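Local coordinates for protein tRNA(Phe) 7-((3-amino-3-carboxypropyl)-4-demethylwyosine(37)-N(4))-methyltransferase 1 (Pyrococcus horikoshii, PDB 2DRV) that probably transfers a methyl group from S-adenosyl-L-methionine to N-4 of a demethylwyosine base in tRNA(Phe), a step in making wyosine derivatives, at residues M63-D68 and S96-F101; E86-I91 and V165-L170. All coordinates share one frame; numbering follows the deposited sequence.

Contact 1: residues M63-D68 and S96-F101; sequences MPHFGD and SGQLWF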
loop_
_atom_site.group_PDB
_atom_site.type_symbol
_atom_site.label_atom_id
_atom_site.label_comp_id
_atom_site.label_asym_id
_atom_site.label_seq_id
_atom_site.Cartn_x
_atom_site.Cartn_y
_atom_site.Cartn_z
HETATM N N MSE B 63 -15.487 -10.425 6.756
HETATM C CA MSE B 63 -15.840 -9.030 6.969
HETATM C C MSE B 63 -17.045 -8.700 6.097
HETATM O O MSE B 63 -17.261 -9.334 5.065
HETATM C CB MSE B 63 -14.649 -8.129 6.628
HETATM C CG MSE B 63 -14.133 -8.246 5.204
HETATM SE SE MSE B 63 -12.515 -7.220 4.949
HETATM C CE MSE B 63 -11.636 -8.322 3.640
ATOM N N PRO B 64 -17.856 -7.712 6.510
ATOM C CA PRO B 64 -19.051 -7.301 5.765
ATOM C C PRO B 64 -18.758 -7.043 4.293
ATOM O O PRO B 64 -19.446 -7.563 3.412
ATOM C CB PRO B 64 -19.493 -6.034 6.497
ATOM C CG PRO B 64 -19.059 -6.296 7.898
ATOM C CD PRO B 64 -17.673 -6.866 7.702
ATOM N N HIS B 65 -17.740 -6.228 4.041
ATOM C CA HIS B 65 -17.303 -5.883 2.684
ATOM C C HIS B 65 -15.776 -5.733 2.621
ATOM O O HIS B 65 -15.104 -5.412 3.590
ATOM C CB HIS B 65 -17.977 -4.566 2.265
ATOM C CG HIS B 65 -19.481 -4.665 2.387
ATOM N ND1 HIS B 65 -20.193 -3.969 3.306
ATOM C CD2 HIS B 65 -20.382 -5.367 1.566
ATOM C CE1 HIS B 65 -21.490 -4.219 3.031
ATOM N NE2 HIS B 65 -21.634 -5.053 1.996
ATOM N N PHE B 66 -15.229 -6.011 1.418
ATOM C CA PHE B 66 -13.785 -6.072 1.262
ATOM C C PHE B 66 -13.041 -4.897 1.912
ATOM O O PHE B 66 -11.878 -4.986 2.281
ATOM C CB PHE B 66 -13.463 -6.103 -0.228
ATOM C CG PHE B 66 -11.981 -6.177 -0.415
ATOM C CD1 PHE B 66 -11.277 -7.251 0.110
ATOM C CD2 PHE B 66 -11.311 -5.155 -1.076
ATOM C CE1 PHE B 66 -9.899 -7.309 -0.027
ATOM C CE2 PHE B 66 -9.921 -5.224 -1.212
ATOM C CZ PHE B 66 -9.210 -6.302 -0.689
ATOM N N GLY B 67 -13.742 -3.756 2.005
ATOM C CA GLY B 67 -13.034 -2.537 2.372
ATOM C C GLY B 67 -12.954 -2.334 3.886
ATOM O O GLY B 67 -12.275 -1.445 4.375
ATOM N N ASP B 68 -13.690 -3.171 4.642
ATOM C CA ASP B 68 -13.904 -2.828 6.048
ATOM C C ASP B 68 -13.093 -3.674 7.036
ATOM O O ASP B 68 -13.598 -4.570 7.704
ATOM C CB ASP B 68 -15.394 -2.945 6.347
ATOM C CG ASP B 68 -15.884 -1.606 6.865
ATOM O OD1 ASP B 68 -15.777 -1.385 8.071
ATOM O OD2 ASP B 68 -16.307 -0.785 6.058
ATOM N N SER B 96 -20.424 -15.741 8.522
ATOM C CA SER B 96 -21.031 -14.495 8.054
ATOM C C SER B 96 -20.127 -13.570 7.252
ATOM O O SER B 96 -18.910 -13.562 7.432
ATOM C CB SER B 96 -21.593 -13.725 9.255
ATOM O OG SER B 96 -22.094 -12.452 8.873
ATOM N N GLY B 97 -20.750 -12.788 6.371
ATOM C CA GLY B 97 -20.024 -11.836 5.549
ATOM C C GLY B 97 -19.185 -12.468 4.459
ATOM O O GLY B 97 -19.362 -13.639 4.123
ATOM N N GLN B 98 -18.278 -11.685 3.888
ATOM C CA GLN B 98 -17.402 -12.207 2.847
ATOM C C GLN B 98 -16.223 -12.877 3.536
ATOM O O GLN B 98 -15.656 -12.322 4.481
ATOM C CB GLN B 98 -16.883 -11.078 1.947
ATOM C CG GLN B 98 -17.967 -10.213 1.318
ATOM C CD GLN B 98 -17.403 -9.052 0.522
ATOM O OE1 GLN B 98 -16.270 -8.625 0.741
ATOM N NE2 GLN B 98 -18.204 -8.518 -0.395
ATOM N N LEU B 99 -15.864 -14.071 3.075
ATOM C CA LEU B 99 -14.726 -14.798 3.632
ATOM C C LEU B 99 -13.556 -14.525 2.699
ATOM O O LEU B 99 -13.652 -14.746 1.498
ATOM C CB LEU B 99 -15.010 -16.304 3.676
ATOM C CG LEU B 99 -13.902 -17.176 4.284
ATOM C CD1 LEU B 99 -13.693 -16.818 5.756
ATOM C CD2 LEU B 99 -14.283 -18.647 4.136
ATOM N N TRP B 100 -12.452 -14.033 3.249
ATOM C CA TRP B 100 -11.291 -13.702 2.440
ATOM C C TRP B 100 -10.011 -14.375 2.898
ATOM O O TRP B 100 -9.806 -14.592 4.093
ATOM C CB TRP B 100 -11.045 -12.183 2.452
ATOM C CG TRP B 100 -12.030 -11.382 1.664
ATOM C CD1 TRP B 100 -13.226 -10.883 2.101
ATOM C CD2 TRP B 100 -11.917 -11.009 0.286
ATOM N NE1 TRP B 100 -13.864 -10.218 1.076
ATOM C CE2 TRP B 100 -13.083 -10.284 -0.049
ATOM C CE3 TRP B 100 -10.944 -11.219 -0.702
ATOM C CZ2 TRP B 100 -13.303 -9.767 -1.332
ATOM C CZ3 TRP B 100 -11.162 -10.703 -1.980
ATOM C CH2 TRP B 100 -12.335 -9.985 -2.279
ATOM N N PHE B 101 -9.165 -14.714 1.929
ATOM C CA PHE B 101 -7.846 -15.276 2.203
ATOM C C PHE B 101 -6.947 -14.090 1.857
ATOM O O PHE B 101 -6.928 -13.631 0.717
ATOM C CB PHE B 101 -7.536 -16.463 1.289
ATOM C CG PHE B 101 -6.198 -17.086 1.554
ATOM C CD1 PHE B 101 -5.033 -16.481 1.092
ATOM C CD2 PHE B 101 -6.094 -18.258 2.292
ATOM C CE1 PHE B 101 -3.786 -17.034 1.361
ATOM C CE2 PHE B 101 -4.850 -18.818 2.567
ATOM C CZ PHE B 101 -3.694 -18.203 2.098
#

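Contact 2: residues E86-I91 and V165-L170; sequences EVLEAI and VGEEYL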
loop_
_atom_site.group_PDB
_atom_site.type_symbol
_atom_site.label_atom_id
_atom_site.label_comp_id
_atom_site.label_asym_id
_atom_site.label_seq_id
_atom_site.Cartn_x
_atom_site.Cartn_y
_atom_site.Cartn_z
ATOM N N GLU B 86 -4.293 -26.220 8.086
ATOM C CA GLU B 86 -4.474 -25.042 8.929
ATOM C C GLU B 86 -5.514 -24.110 8.321
ATOM O O GLU B 86 -6.399 -23.596 9.013
ATOM C CB GLU B 86 -3.152 -24.281 9.083
ATOM C CG GLU B 86 -2.209 -24.826 10.140
ATOM C CD GLU B 86 -0.906 -24.053 10.196
ATOM O OE1 GLU B 86 -0.178 -24.058 9.182
ATOM O OE2 GLU B 86 -0.608 -23.439 11.244
ATOM N N VAL B 87 -5.396 -23.890 7.016
ATOM C CA VAL B 87 -6.317 -23.012 6.318
ATOM C C VAL B 87 -7.725 -23.602 6.291
ATOM O O VAL B 87 -8.703 -22.883 6.468
ATOM C CB VAL B 87 -5.833 -22.736 4.875
ATOM C CG1 VAL B 87 -6.845 -21.864 4.135
ATOM C CG2 VAL B 87 -4.474 -22.046 4.919
ATOM N N LEU B 88 -7.824 -24.911 6.076
ATOM C CA LEU B 88 -9.123 -25.572 6.037
ATOM C C LEU B 88 -9.839 -25.479 7.377
ATOM O O LEU B 88 -11.063 -25.354 7.428
ATOM C CB LEU B 88 -8.962 -27.043 5.639
ATOM C CG LEU B 88 -8.748 -27.329 4.152
ATOM C CD1 LEU B 88 -8.466 -28.814 3.943
ATOM C CD2 LEU B 88 -9.986 -26.898 3.374
ATOM N N GLU B 89 -9.076 -25.542 8.463
ATOM C CA GLU B 89 -9.662 -25.459 9.793
ATOM C C GLU B 89 -10.234 -24.069 10.042
ATOM O O GLU B 89 -11.239 -23.919 10.738
ATOM C CB GLU B 89 -8.618 -25.802 10.857
ATOM C CG GLU B 89 -8.177 -27.261 10.848
ATOM C CD GLU B 89 -9.302 -28.223 11.195
ATOM O OE1 GLU B 89 -9.509 -28.481 12.398
ATOM O OE2 GLU B 89 -9.982 -28.718 10.270
ATOM N N ALA B 90 -9.592 -23.048 9.480
ATOM C CA ALA B 90 -10.078 -21.682 9.648
ATOM C C ALA B 90 -11.342 -21.504 8.810
ATOM O O ALA B 90 -12.325 -20.923 9.261
ATOM C CB ALA B 90 -9.007 -20.680 9.214
ATOM N N ILE B 91 -11.306 -22.015 7.583
ATOM C CA ILE B 91 -12.445 -21.920 6.679
ATOM C C ILE B 91 -13.701 -22.557 7.261
ATOM O O ILE B 91 -14.808 -22.053 7.065
ATOM C CB ILE B 91 -12.111 -22.585 5.319
ATOM C CG1 ILE B 91 -11.125 -21.700 4.555
ATOM C CG2 ILE B 91 -13.388 -22.814 4.503
ATOM C CD1 ILE B 91 -10.591 -22.317 3.271
ATOM N N VAL B 165 -14.717 -22.007 -3.198
ATOM C CA VAL B 165 -13.570 -22.735 -3.723
ATOM C C VAL B 165 -13.463 -24.196 -3.336
ATOM O O VAL B 165 -14.038 -24.638 -2.338
ATOM C CB VAL B 165 -12.251 -22.031 -3.315
ATOM C CG1 VAL B 165 -12.346 -20.550 -3.644
ATOM C CG2 VAL B 165 -11.974 -22.235 -1.835
ATOM N N GLY B 166 -12.708 -24.926 -4.153
ATOM C CA GLY B 166 -12.448 -26.334 -3.936
ATOM C C GLY B 166 -11.016 -26.495 -3.470
ATOM O O GLY B 166 -10.288 -25.512 -3.343
ATOM N N GLU B 167 -10.598 -27.732 -3.242
ATOM C CA GLU B 167 -9.257 -27.993 -2.744
ATOM C C GLU B 167 -8.117 -27.688 -3.717
ATOM O O GLU B 167 -7.045 -27.270 -3.292
ATOM C CB GLU B 167 -9.177 -29.442 -2.260
ATOM C CG GLU B 167 -7.917 -29.765 -1.477
ATOM C CD GLU B 167 -8.013 -31.103 -0.770
ATOM O OE1 GLU B 167 -8.329 -32.106 -1.441
ATOM O OE2 GLU B 167 -7.775 -31.152 0.455
ATOM N N GLU B 168 -8.342 -27.881 -5.012
ATOM C CA GLU B 168 -7.219 -27.624 -5.896
ATOM C C GLU B 168 -6.938 -26.129 -6.029
ATOM O O GLU B 168 -5.799 -25.684 -5.986
ATOM C CB GLU B 168 -7.544 -28.224 -7.267
ATOM C CG GLU B 168 -7.831 -29.726 -7.195
ATOM C CD GLU B 168 -7.247 -30.432 -8.412
ATOM O OE1 GLU B 168 -6.993 -29.775 -9.413
ATOM O OE2 GLU B 168 -7.144 -31.661 -8.378
ATOM N N TYR B 169 -7.957 -25.282 -6.110
ATOM C CA TYR B 169 -7.746 -23.840 -6.137
ATOM C C TYR B 169 -7.142 -23.399 -4.806
ATOM O O TYR B 169 -6.200 -22.607 -4.776
ATOM C CB TYR B 169 -9.080 -23.131 -6.416
ATOM C CG TYR B 169 -9.033 -21.615 -6.520
ATOM C CD1 TYR B 169 -7.905 -20.949 -7.002
ATOM C CD2 TYR B 169 -10.141 -20.848 -6.158
ATOM C CE1 TYR B 169 -7.884 -19.553 -7.118
ATOM C CE2 TYR B 169 -10.130 -19.458 -6.270
ATOM C CZ TYR B 169 -8.998 -18.817 -6.747
ATOM O OH TYR B 169 -8.984 -17.434 -6.827
ATOM N N LEU B 170 -7.658 -23.932 -3.702
ATOM C CA LEU B 170 -7.121 -23.563 -2.398
ATOM C C LEU B 170 -5.639 -23.927 -2.320
ATOM O O LEU B 170 -4.839 -23.170 -1.779
ATOM C CB LEU B 170 -7.894 -24.265 -1.275
ATOM C CG LEU B 170 -7.525 -23.817 0.143
ATOM C CD1 LEU B 170 -7.785 -22.321 0.288
ATOM C CD2 LEU B 170 -8.335 -24.599 1.159
#

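Contact 1: residues M63-D68 and S96-F101
M63 and Q98 face each other as a hydrogen-bonded pair of antiparallel strands. M63 N donates to Q98 O at 3.0 Å, and Q98 N returns a bond to M63 O at 2.8 Å. G97 lies just before this pair with positive phi (72°), where glycine is at ease; a side chain there would also run into M63 O.

The polar side-chain work falls to Q98. With CG anti to its own carbonyl carbon (chi1 -55°) and the chain extended beyond it, the amide reaches along the 63-68 loop. OE1 accepts from W100 NE1 at 2.9 Å; the oxygen lies in the indole plane, although the N-H comes from above the amide plane. This bond satisfies the indole nitrogen and should help fix the ring's rotation. OE1 also comes close to F66 N, but at too poor an angle for a hydrogen bond. The loop itself makes a type I turn from H65 to D68.

Apolar contacts gather over one face of W100, which is broad enough to take two neighbours. The selenomethionine M63 bends at its selenium and lays CE above the five-membered ring, 3.8 Å from its centroid, a CH-pi contact. The six-membered ring receives F66 CD1, 3.5 Å from W100 CE2; the two rings are oblique, their planes at 46°. I176 of the second subunit packs on both Q98 and W100.

A Met-aromatic contact thus sits beside a strand pairing: here strand 48-63 ends against the start of strand 98-112 in the antiparallel sheet of this TYW3-family protein, and the loop that follows folds back over W100.

Contact 2: residues E86-I91 and V165-L170
V87 and L170 mark the nearest backbone approach, CA to CA 8.8 Å, where helix 84-91 meets the first turn of helix 167-194. It is an apolar helix-helix contact without a hydrogen bond across it: V87 and I91, one turn apart, point toward the longer helix, and L88 joins from beside them. G166 is the N-cap, just before that helix, and its O accepts from L170 N at 3.1 Å.

L170 carries nearly everything. Its CG stands opposite its backbone N (chi1 -173°), which sends the forked end across to the short helix, and the two methyls share the work. CD1 lies 4.0 Å from V87 CG1, the two side chains sliding past each other in opposite directions. I91, branched at CB, meets L170 tip to tip: its CG1-CD1 arm brings CD1 to 3.8 Å from L170 CD2, while CG2 stays back, where L99 packs on it. Replacing L170 with alanine would probably leave V87, L88 and I91 without their common partner and open a gap between the helices. V87 also packs on V60 and I91 on L157, so the short helix rests on the sheet as well. At the closest point, L170 CD2 comes within 3.6 Å of L88 CD2.

Overall arrangement
Both contacts mix buried and exposed residues and lie well away from the chain's centre, with their own centres about 16 Å apart. Contact 1 joins two neighbouring strands and a loop, and so combines backbone hydrogen bonds, an amide-indole bond and aromatic packing. Contact 2 joins two helices almost entirely through aliphatic methyls. Strand 98-112 connects them: W100 serves contact 1, while L99 and F101 turn to the helices. F101 CE2 lies 4.0 Å from V87 CG1, and L99 CD2 packs on I91. F101 also touches I173 and A177 of helix 167-194, the helix that carries L170 in contact 2.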